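Local coordinates for metallopeptidase family protein (Thermus thermophilus, PDB 2EJQ) that is of unknown function but binds a metal ion and probably belongs to the zincin-like metallopeptidases, at residues 4-7 with 8-12; 87-90 with 91-95. The protein carries 1 engineered substitution. All blocks are in the same frame, centred on the assembly; numbering follows the deposited sequence.

Contact 1 (4-7 with 8-12); sequences EAFV and ELVER
The carbonyl oxygen of F6 accepts from two backbone donors one turn on. V10 N reaches F6 O at 3.0 Å in a nearly straight bond (N-H...O 162°), whereas L9 N makes a weak, strongly bent second bond to it. L9 N is held chiefly by A5 O, also at 3.0 Å, and the regular i to i+4 pattern runs on either side, from E8 N to E4 O and from E11 N to V7 O.

Side chains four residues apart then meet along two neighbouring lines of the helix. On the buried line the V10 methyl CG2 sits over one face of the F6 ring, toward its rim, 4.2 Å from the centroid and 20° off the ring normal, a CH-pi contact. Its closest ring atom is CE2 of F6, 3.9 Å from V10 CG2. That methyl lies beside the backbone N of V10, opposite the carbonyl carbon, which turns it back to the preceding turn, where V10 CG2 also lies 3.3 Å from F6 O. A flat aromatic with a compact branched residue one turn later suits this side, since F75 and Y72 meet the same ring and V28 and V30 of strand 27-31 lie against V10.

On the next line V7 and E11 run side by side. E11 leaves with CG beside its own backbone N (chi1 -56°), bringing E11 CG to within 3.1 Å of V7 O. Its carboxylate group then comes alongside the V7 methyl CG1, with E11 CD 4.0 Å from V7 CG1, on the exposed side of the helix. Acidic E4, E8 and E11 on one side and buried F6 and V10 on the other make an amphipathic helix, here helix 3-16 lying against strand 27-31 and helix 85-105.

Contact 2 (87-90 with 91-95); sequences AEVW and ETMLH. Engineered in segment 91-95: M93 (natural residue Leu).
Two donors of T92 grip the carbonyl oxygen of E88: OG1 at 2.9 Å from E88 O and the backbone N at 3.1 Å, reaching it from opposite faces of the carbonyl plane. With OG1 beside its own backbone N (chi1 -59°), the threonine hydroxyl turns back along the helix to the carbonyl one turn earlier, where E88 O serves as its main-chain acceptor. The bonds from M93 N to V89 O and from L94 N to W90 O are almost straight (both 172°).

Farther out, L94 CD1 lies over one face of the W90 indole, 3.5 Å from the centroid of the five-membered ring, a CH-pi contact. L94 CD1 comes closest to W90 CE2, at a tight 3.2 Å. Were W90 replaced by an alanine, the L94 methyl would probably lose the aromatic face it rests on, and a gap would open beside it. On the buried side V89 and M93, an engineered residue that is leucine in nature, point the same way, and M93 CE lies 3.9 Å from V89 CG1.

Small, branched V89 fits where helix 3-16 presses in; F75 of helix 72-78 touches E88, V89 and T92, and L94 reaches V17 just beyond helix 3-16.

Overall arrangement
Each contact lies wholly within one helix and joins side chains a turn apart, and the two meet through their buried faces: the ring of F6 and the methyls of L9 and V10 pack on V89, and V10 also meets M93. The pair forms part of the interface of helix 3-16 with helix 85-105, and F75 of helix 72-78 touches both. Contact 1 lies farther from the chain centre, with acidic residues on its outer side; contact 2 is more central, adds a threonine hydroxyl bond to the main chain and has a partly exposed indole. Contact 2 also ends at H95, which opens an HExxH pattern with E96 and H99, consistent with the metal-binding helix of zincins, although no metal is bound there.

Contact 1 (4-7 with 8-12)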
loop_
_atom_site.group_PDB
_atom_site.type_symbol
_atom_site.label_atom_id
_atom_site.label_comp_id
_atom_site.label_asym_id
_atom_site.label_seq_id
_atom_site.Cartn_x
_atom_site.Cartn_y
_atom_site.Cartn_z
ATOM N N GLU A 4 13.131 -10.108 -2.683
ATOM C CA GLU A 4 14.130 -9.045 -2.737
ATOM C C GLU A 4 13.910 -8.223 -3.988
ATOM O O GLU A 4 13.936 -6.994 -3.960
ATOM C CB GLU A 4 15.548 -9.631 -2.770
ATOM C CG GLU A 4 15.949 -10.468 -1.550
ATOM C CD GLU A 4 15.163 -11.778 -1.416
ATOM O OE1 GLU A 4 14.859 -12.417 -2.448
ATOM O OE2 GLU A 4 14.864 -12.177 -0.270
ATOM N N ALA A 5 13.691 -8.922 -5.093
ATOM C CA ALA A 5 13.471 -8.258 -6.364
ATOM C C ALA A 5 12.163 -7.470 -6.351
ATOM O O ALA A 5 12.064 -6.417 -6.987
ATOM C CB ALA A 5 13.467 -9.285 -7.492
ATOM N N PHE A 6 11.169 -7.990 -5.632
ATOM C CA PHE A 6 9.870 -7.338 -5.525
ATOM C C PHE A 6 10.031 -6.015 -4.770
ATOM O O PHE A 6 9.527 -4.982 -5.204
ATOM C CB PHE A 6 8.875 -8.237 -4.781
ATOM C CG PHE A 6 7.487 -7.657 -4.680
ATOM C CD1 PHE A 6 6.658 -7.593 -5.799
ATOM C CD2 PHE A 6 7.016 -7.151 -3.469
ATOM C CE1 PHE A 6 5.383 -7.034 -5.718
ATOM C CE2 PHE A 6 5.741 -6.590 -3.380
ATOM C CZ PHE A 6 4.923 -6.531 -4.510
ATOM N N VAL A 7 10.738 -6.064 -3.642
ATOM C CA VAL A 7 10.978 -4.881 -2.822
ATOM C C VAL A 7 11.663 -3.808 -3.657
ATOM O O VAL A 7 11.284 -2.638 -3.618
ATOM C CB VAL A 7 11.878 -5.203 -1.616
ATOM C CG1 VAL A 7 12.286 -3.912 -0.914
ATOM C CG2 VAL A 7 11.142 -6.133 -0.643
ATOM N N GLU A 8 12.664 -4.233 -4.419
ATOM C CA GLU A 8 13.438 -3.358 -5.289
ATOM C C GLU A 8 12.573 -2.724 -6.387
ATOM O O GLU A 8 12.790 -1.584 -6.783
ATOM C CB GLU A 8 14.577 -4.176 -5.907
ATOM C CG GLU A 8 15.630 -3.377 -6.632
ATOM C CD GLU A 8 16.827 -4.233 -7.000
ATOM O OE1 GLU A 8 17.490 -4.753 -6.070
ATOM O OE2 GLU A 8 17.099 -4.391 -8.215
ATOM N N LEU A 9 11.599 -3.475 -6.890
ATOM C CA LEU A 9 10.720 -2.962 -7.932
ATOM C C LEU A 9 9.802 -1.897 -7.336
ATOM O O LEU A 9 9.564 -0.849 -7.948
ATOM C CB LEU A 9 9.870 -4.093 -8.513
ATOM C CG LEU A 9 8.776 -3.697 -9.505
ATOM C CD1 LEU A 9 9.392 -2.968 -10.702
ATOM C CD2 LEU A 9 8.024 -4.945 -9.946
ATOM N N VAL A 10 9.289 -2.176 -6.142
ATOM C CA VAL A 10 8.397 -1.260 -5.447
ATOM C C VAL A 10 9.073 0.091 -5.199
ATOM O O VAL A 10 8.495 1.143 -5.458
ATOM C CB VAL A 10 7.952 -1.853 -4.104
ATOM C CG1 VAL A 10 7.267 -0.787 -3.263
ATOM C CG2 VAL A 10 7.018 -3.028 -4.346
ATOM N N GLU A 11 10.302 0.051 -4.705
ATOM C CA GLU A 11 11.048 1.265 -4.416
ATOM C C GLU A 11 11.370 2.056 -5.686
ATOM O O GLU A 11 11.345 3.296 -5.685
ATOM C CB GLU A 11 12.353 0.913 -3.708
ATOM C CG GLU A 11 12.171 0.092 -2.440
ATOM C CD GLU A 11 13.489 -0.237 -1.751
ATOM O OE1 GLU A 11 14.436 -0.658 -2.447
ATOM O OE2 GLU A 11 13.576 -0.088 -0.512
ATOM N N ARG A 12 11.684 1.330 -6.760
ATOM C CA ARG A 12 12.043 1.956 -8.023
ATOM C C ARG A 12 10.816 2.683 -8.591
ATOM O O ARG A 12 10.930 3.811 -9.074
ATOM C CB ARG A 12 12.591 0.881 -8.986
ATOM C CG ARG A 12 12.770 1.312 -10.435
ATOM C CD ARG A 12 12.789 0.180 -11.382
ATOM N NE ARG A 12 11.777 0.333 -12.417
ATOM C CZ ARG A 12 11.240 -0.670 -13.092
ATOM N NH1 ARG A 12 11.630 -1.885 -12.850
ATOM N NH2 ARG A 12 10.299 -0.447 -13.994
#

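Contact 2 (87-90 with 91-95)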
loop_
_atom_site.group_PDB
_atom_site.type_symbol
_atom_site.label_atom_id
_atom_site.label_comp_id
_atom_site.label_asym_id
_atom_site.label_seq_id
_atom_site.Cartn_x
_atom_site.Cartn_y
_atom_site.Cartn_z
ATOM N N ALA A 87 3.256 -3.518 -13.892
ATOM C CA ALA A 87 1.930 -2.946 -14.061
ATOM C C ALA A 87 1.091 -3.129 -12.803
ATOM O O ALA A 87 0.372 -2.216 -12.403
ATOM C CB ALA A 87 1.237 -3.580 -15.245
ATOM N N GLU A 88 1.186 -4.302 -12.181
ATOM C CA GLU A 88 0.419 -4.592 -10.971
ATOM C C GLU A 88 0.871 -3.781 -9.738
ATOM O O GLU A 88 0.041 -3.307 -8.973
ATOM C CB GLU A 88 0.480 -6.091 -10.670
ATOM C CG GLU A 88 -0.111 -6.983 -11.764
ATOM C CD GLU A 88 -1.632 -7.059 -11.717
ATOM O OE1 GLU A 88 -2.216 -6.704 -10.673
ATOM O OE2 GLU A 88 -2.244 -7.493 -12.717
ATOM N N VAL A 89 2.176 -3.624 -9.547
ATOM C CA VAL A 89 2.691 -2.850 -8.424
ATOM C C VAL A 89 2.329 -1.363 -8.616
ATOM O O VAL A 89 1.872 -0.682 -7.690
ATOM C CB VAL A 89 4.230 -2.975 -8.320
ATOM C CG1 VAL A 89 4.763 -1.981 -7.314
ATOM C CG2 VAL A 89 4.612 -4.386 -7.899
ATOM N N TRP A 90 2.545 -0.873 -9.830
ATOM C CA TRP A 90 2.244 0.506 -10.172
ATOM C C TRP A 90 0.822 0.854 -9.755
ATOM O O TRP A 90 0.588 1.771 -8.968
ATOM C CB TRP A 90 2.408 0.703 -11.677
ATOM C CG TRP A 90 2.109 2.089 -12.154
ATOM C CD1 TRP A 90 1.010 2.496 -12.858
ATOM C CD2 TRP A 90 2.965 3.229 -12.053
ATOM N NE1 TRP A 90 1.134 3.817 -13.212
ATOM C CE2 TRP A 90 2.325 4.293 -12.727
ATOM C CE3 TRP A 90 4.212 3.456 -11.456
ATOM C CZ2 TRP A 90 2.894 5.561 -12.829
ATOM C CZ3 TRP A 90 4.776 4.716 -11.558
ATOM C CH2 TRP A 90 4.115 5.754 -12.239
ATOM N N GLU A 91 -0.120 0.092 -10.281
ATOM C CA GLU A 91 -1.538 0.270 -10.017
ATOM C C GLU A 91 -1.904 0.197 -8.528
ATOM O O GLU A 91 -2.640 1.036 -8.014
ATOM C CB GLU A 91 -2.313 -0.779 -10.825
ATOM C CG GLU A 91 -3.824 -0.691 -10.745
ATOM C CD GLU A 91 -4.353 0.676 -11.166
ATOM O OE1 GLU A 91 -3.869 1.203 -12.201
ATOM O OE2 GLU A 91 -5.249 1.215 -10.466
ATOM N N THR A 92 -1.381 -0.805 -7.832
ATOM C CA THR A 92 -1.676 -0.976 -6.406
ATOM C C THR A 92 -1.155 0.196 -5.559
ATOM O O THR A 92 -1.856 0.730 -4.708
ATOM C CB THR A 92 -1.079 -2.289 -5.897
ATOM O OG1 THR A 92 -1.632 -3.378 -6.648
ATOM C CG2 THR A 92 -1.382 -2.485 -4.423
ATOM N N MET A 93 0.076 0.612 -5.806
ATOM C CA MET A 93 0.631 1.727 -5.066
ATOM C C MET A 93 -0.117 3.027 -5.258
ATOM O O MET A 93 -0.487 3.693 -4.301
ATOM C CB MET A 93 2.074 1.943 -5.479
ATOM C CG MET A 93 3.051 1.428 -4.475
ATOM S SD MET A 93 4.707 1.512 -5.108
ATOM C CE MET A 93 4.422 1.873 -6.802
ATOM N N LEU A 94 -0.319 3.383 -6.516
ATOM C CA LEU A 94 -0.996 4.620 -6.848
ATOM C C LEU A 94 -2.445 4.633 -6.400
ATOM O O LEU A 94 -2.998 5.689 -6.124
ATOM C CB LEU A 94 -0.903 4.886 -8.350
ATOM C CG LEU A 94 0.536 5.071 -8.813
ATOM C CD1 LEU A 94 0.529 5.410 -10.296
ATOM C CD2 LEU A 94 1.211 6.173 -8.021
ATOM N N HIS A 95 -3.063 3.459 -6.322
ATOM C CA HIS A 95 -4.442 3.375 -5.870
ATOM C C HIS A 95 -4.484 3.692 -4.371
ATOM O O HIS A 95 -5.364 4.419 -3.907
ATOM C CB HIS A 95 -5.018 1.979 -6.129
ATOM C CG HIS A 95 -6.468 1.858 -5.778
ATOM N ND1 HIS A 95 -7.437 2.669 -6.334
ATOM C CD2 HIS A 95 -7.113 1.044 -4.907
ATOM C CE1 HIS A 95 -8.615 2.359 -5.818
ATOM N NE2 HIS A 95 -8.445 1.377 -4.951
#